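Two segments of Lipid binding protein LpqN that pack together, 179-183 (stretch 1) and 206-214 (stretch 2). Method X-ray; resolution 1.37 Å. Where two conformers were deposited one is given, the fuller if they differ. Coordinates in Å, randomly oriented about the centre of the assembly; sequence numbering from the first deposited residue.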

ATOM      1  N   LYS A 179       1.157   1.858  22.154  1.00 33.30           N
ATOM      2  CA  LYS A 179       0.954   3.153  21.522  1.00 31.48           C
ATOM      3  C   LYS A 179      -0.013   2.984  20.366  1.00 29.93           C
ATOM      4  O   LYS A 179       0.133   2.063  19.560  1.00 28.99           O
ATOM      5  CB  LYS A 179       2.273   3.720  21.006  1.00 31.72           C
ATOM      6  CG  LYS A 179       3.354   3.764  22.068  1.00 36.47           C
ATOM      7  CD  LYS A 179       4.684   4.194  21.488  1.00 42.71           C
ATOM      8  CE  LYS A 179       5.798   4.047  22.512  1.00 57.27           C
ATOM      9  NZ  LYS A 179       6.498   5.333  22.761  1.00 74.11           N
ATOM     10  N   LEU A 180      -0.996   3.872  20.287  1.00 28.66           N
ATOM     11  CA  LEU A 180      -1.963   3.825  19.201  1.00 27.08           C
ATOM     12  C   LEU A 180      -1.320   4.375  17.935  1.00 25.53           C
ATOM     13  O   LEU A 180      -0.688   5.434  17.959  1.00 25.79           O
ATOM     14  CB  LEU A 180      -3.200   4.641  19.563  1.00 27.21           C
ATOM     15  CG  LEU A 180      -4.443   4.370  18.716  1.00 27.04           C
ATOM     16  CD1 LEU A 180      -4.902   2.924  18.869  1.00 30.02           C
ATOM     17  CD2 LEU A 180      -5.562   5.331  19.083  1.00 28.00           C
ATOM     18  N   ARG A 181      -1.481   3.650  16.837  1.00 24.41           N
ATOM     19  CA  ARG A 181      -0.927   4.043  15.550  1.00 23.07           C
ATOM     20  C   ARG A 181      -2.034   4.065  14.513  1.00 22.64           C
ATOM     21  O   ARG A 181      -2.932   3.220  14.538  1.00 25.09           O
ATOM     22  CB  ARG A 181       0.161   3.061  15.086  1.00 23.59           C
ATOM     23  CG  ARG A 181       1.257   2.809  16.114  1.00 25.75           C
ATOM     24  CD  ARG A 181       2.421   2.039  15.504  1.00 27.23           C
ATOM     25  NE  ARG A 181       3.100   2.836  14.483  1.00 30.17           N
ATOM     26  CZ  ARG A 181       4.087   3.692  14.737  1.00 28.02           C
ATOM     27  NH1 ARG A 181       4.531   3.858  15.976  1.00 31.49           N
ATOM     28  NH2 ARG A 181       4.628   4.384  13.748  1.00 33.17           N
ATOM     29  N   THR A 182      -1.965   5.029  13.603  1.00 21.58           N
ATOM     30  CA  THR A 182      -2.840   5.057  12.438  1.00 20.11           C
ATOM     31  C   THR A 182      -2.160   4.309  11.300  1.00 19.44           C
ATOM     32  O   THR A 182      -0.985   4.550  11.000  1.00 21.86           O
ATOM     33  CB  THR A 182      -3.129   6.499  12.030  1.00 22.62           C
ATOM     34  OG1 THR A 182      -3.859   7.146  13.085  1.00 26.04           O
ATOM     35  CG2 THR A 182      -3.943   6.552  10.753  1.00 25.00           C
ATOM     36  N   VAL A 183      -2.893   3.389  10.687  1.00 18.74           N
ATOM     37  CA  VAL A 183      -2.374   2.576   9.597  0.76 18.63           C
ATOM     38  C   VAL A 183      -3.407   2.557   8.484  1.00 19.15           C
ATOM     39  O   VAL A 183      -4.614   2.586   8.723  1.00 20.46           O
ATOM     40  CB  VAL A 183      -2.046   1.143  10.072  0.76 21.92           C
ATOM     41  CG1 VAL A 183      -3.316   0.402  10.492  0.76 22.21           C
ATOM     42  CG2 VAL A 183      -1.310   0.387   8.988  0.76 30.25           C
ATOM     43  N   LEU A 206       2.177   7.588  14.206  1.00 24.64           N
ATOM     44  CA  LEU A 206       1.590   7.685  15.534  1.00 25.17           C
ATOM     45  C   LEU A 206       0.243   8.391  15.447  1.00 25.13           C
ATOM     46  O   LEU A 206       0.022   9.251  14.591  1.00 26.17           O
ATOM     47  CB  LEU A 206       2.524   8.457  16.464  1.00 26.90           C
ATOM     48  CG  LEU A 206       3.825   7.734  16.832  1.00 31.93           C
ATOM     49  CD1 LEU A 206       4.843   8.711  17.393  1.00 37.40           C
ATOM     50  CD2 LEU A 206       3.552   6.613  17.830  1.00 32.04           C
ATOM     51  N   ASP A 207      -0.668   8.005  16.348  1.00 24.30           N
ATOM     52  CA  ASP A 207      -2.028   8.534  16.338  1.00 27.44           C
ATOM     53  C   ASP A 207      -2.057  10.054  16.226  1.00 27.49           C
ATOM     54  O   ASP A 207      -2.862  10.612  15.472  1.00 26.76           O
ATOM     55  CB  ASP A 207      -2.753   8.090  17.611  1.00 26.03           C
ATOM     56  CG  ASP A 207      -4.156   8.662  17.716  1.00 27.00           C
ATOM     57  OD1 ASP A 207      -5.015   8.251  16.910  1.00 28.72           O
ATOM     58  OD2 ASP A 207      -4.389   9.517  18.599  1.00 29.41           O
ATOM     59  N   ASP A 208      -1.185  10.743  16.961  1.00 28.04           N
ATOM     60  CA  ASP A 208      -1.231  12.198  16.979  1.00 30.00           C
ATOM     61  C   ASP A 208      -0.842  12.823  15.646  1.00 30.32           C
ATOM     62  O   ASP A 208      -1.073  14.022  15.460  1.00 34.64           O
ATOM     63  CB  ASP A 208      -0.349  12.738  18.105  1.00 31.10           C
ATOM     64  CG  ASP A 208      -0.653  14.183  18.444  1.00 39.79           C
ATOM     65  OD1 ASP A 208      -1.835  14.500  18.702  1.00 39.01           O
ATOM     66  OD2 ASP A 208       0.288  15.002  18.469  1.00 38.44           O
ATOM     67  N   GLU A 209      -0.267  12.054  14.717  1.00 28.95           N
ATOM     68  CA  GLU A 209       0.102  12.561  13.399  1.00 26.92           C
ATOM     69  C   GLU A 209      -0.793  11.994  12.297  1.00 27.97           C
ATOM     70  O   GLU A 209      -0.400  11.919  11.133  1.00 26.65           O
ATOM     71  CB  GLU A 209       1.586  12.312  13.122  1.00 29.76           C
ATOM     72  CG  GLU A 209       2.483  13.172  14.012  1.00 31.38           C
ATOM     73  CD  GLU A 209       3.942  12.766  13.994  1.00 35.80           C
ATOM     74  OE1 GLU A 209       4.766  13.533  13.452  1.00 37.39           O
ATOM     75  OE2 GLU A 209       4.263  11.690  14.538  1.00 36.19           O
ATOM     76  N   THR A 210      -2.022  11.620  12.656  1.00 26.75           N
ATOM     77  CA  THR A 210      -2.961  11.072  11.688  1.00 23.64           C
ATOM     78  C   THR A 210      -3.207  12.035  10.534  1.00 24.65           C
ATOM     79  O   THR A 210      -3.254  11.619   9.371  1.00 25.73           O
ATOM     80  CB  THR A 210      -4.282  10.741  12.391  1.00 27.86           C
ATOM     81  OG1 THR A 210      -4.088   9.645  13.294  1.00 26.54           O
ATOM     82  CG2 THR A 210      -5.347  10.374  11.378  1.00 26.54           C
ATOM     83  N   MET A 211      -3.375  13.327  10.833  1.00 27.33           N
ATOM     84  CA  MET A 211      -3.703  14.283   9.780  1.00 31.06           C
ATOM     85  C   MET A 211      -2.570  14.427   8.774  1.00 30.30           C
ATOM     86  O   MET A 211      -2.823  14.701   7.595  1.00 29.50           O
ATOM     87  CB  MET A 211      -4.038  15.646  10.383  1.00 33.52           C
ATOM     88  CG  MET A 211      -4.585  16.650   9.371  1.00 49.48           C
ATOM     89  SD  MET A 211      -6.206  16.196   8.711  1.00 64.13           S
ATOM     90  CE  MET A 211      -7.206  16.302  10.190  1.00 58.24           C
ATOM     91  N   THR A 212      -1.320  14.254   9.213  1.00 32.00           N
ATOM     92  CA  THR A 212      -0.203  14.300   8.274  1.00 33.76           C
ATOM     93  C   THR A 212      -0.340  13.220   7.210  1.00 31.91           C
ATOM     94  O   THR A 212      -0.097  13.472   6.024  1.00 30.23           O
ATOM     95  CB  THR A 212       1.117  14.151   9.031  1.00 34.96           C
ATOM     96  OG1 THR A 212       1.168  15.104  10.096  1.00 38.81           O
ATOM     97  CG2 THR A 212       2.300  14.383   8.100  1.00 37.42           C
ATOM     98  N   LEU A 213      -0.732  12.006   7.611  1.00 29.34           N
ATOM     99  CA  LEU A 213      -0.966  10.945   6.639  1.00 28.92           C
ATOM    100  C   LEU A 213      -2.099  11.310   5.692  1.00 28.30           C
ATOM    101  O   LEU A 213      -2.000  11.111   4.476  1.00 30.44           O
ATOM    102  CB  LEU A 213      -1.303   9.636   7.351  1.00 30.14           C
ATOM    103  CG  LEU A 213      -0.205   8.931   8.136  1.00 26.43           C
ATOM    104  CD1 LEU A 213      -0.736   7.620   8.697  1.00 25.42           C
ATOM    105  CD2 LEU A 213       1.024   8.687   7.268  1.00 23.95           C
ATOM    106  N   MET A 214      -3.203  11.825   6.240  1.00 25.45           N
ATOM    107  CA  MET A 214      -4.371  12.104   5.412  1.00 28.47           C
ATOM    108  C   MET A 214      -4.062  13.169   4.367  1.00 33.22           C
ATOM    109  O   MET A 214      -4.500  13.062   3.218  1.00 32.74           O
ATOM    110  CB  MET A 214      -5.546  12.528   6.294  1.00 32.64           C
ATOM    111  CG  MET A 214      -5.913  11.494   7.359  1.00 29.42           C
ATOM    112  SD  MET A 214      -7.459  11.822   8.222  1.00 38.08           S
ATOM    113  CE  MET A 214      -8.634  11.558   6.909  1.00 31.29           C
TER
HETATM  114  O   HOH W   1      -4.624   6.052  15.517  1.00 27.28           O

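Residues 179-183 form an extended strand, and residues 206-214 approach it briefly as a strand partner before turning through a short 3-10 segment at Asp207 and Asp208 into a helix. The two backbones run antiparallel where they meet, with Arg181 and Leu206 facing each other as a non-hydrogen-bonded pair, their CA atoms 4.4 Å apart. Just beyond that pair comes the one backbone hydrogen bond across the contact: Asp207 N donates to Leu180 O over 3.0 Å, with an N-H...O angle of 150°. The pairing thus ends as the chain turns, and from there side chains carry the contact. In all, 412 Å² of surface is buried between the two stretches.

Thr182 covers the most surface and is the centre of the packing. Its CA-to-CB bond points toward the second stretch, and its small, branched side chain offers both a hydroxyl and a methyl group. The hydroxyl makes a very short hydrogen bond with the hydroxyl of Thr210, OG1 to OG1 at 2.5 Å. Thr210 OG1 in turn donates to the backbone carbonyl of its own stretch, Asp207 O, at 2.7 Å, so the side chain that reaches the strand is also tied back to the turn before the helix. A water bridges Thr182 OG1 (2.8 Å from the water oxygen) to Asp207 OD1 (2.6 Å from it), donating to the carboxylate. Direct contact between Thr182 OG1 and Asp207 OD1 would be too long for a hydrogen bond, at 4.1 Å, and the water closes that gap. The methyl group serves the other half of the threonine's chemistry: Thr182 CG2 lies 4.0 Å from CD1 of Leu213, a leucine one helical turn beyond Thr210 whose CA-to-CB bond points toward the strand. A residue that is polar and apolar at once suits this place between a hydroxyl and a leucine.

Leu206 covers nearly as much, although its CA-to-CB bond points away from the strand. The side chains of the bridged pair diverge, yet both return at their ends. Arg181, whose CA-to-CB bond also points away, is long enough to bring its guanidinium back, so that Arg181 NH1 lies 3.5 Å from Leu206 CD2 while Leu206 N sits over one face of the planar group. This contact with the leucine is van der Waals packing; the polar needs of the guanidinium are met by hydrogen bonds elsewhere in the structure. The same Leu206 CD2 also comes within 4.5 Å of Lys179 CB, an aliphatic part of an otherwise exposed lysine.

Asp207 covers the third-largest area and makes both a backbone and a side-chain contribution. Its backbone amide binds the strand, its carboxylate accepts from the water, and OD1 lies 3.7 Å from Leu180 CD2. The carboxylate suits this place as an acceptor for the water it shares with Thr182 OG1.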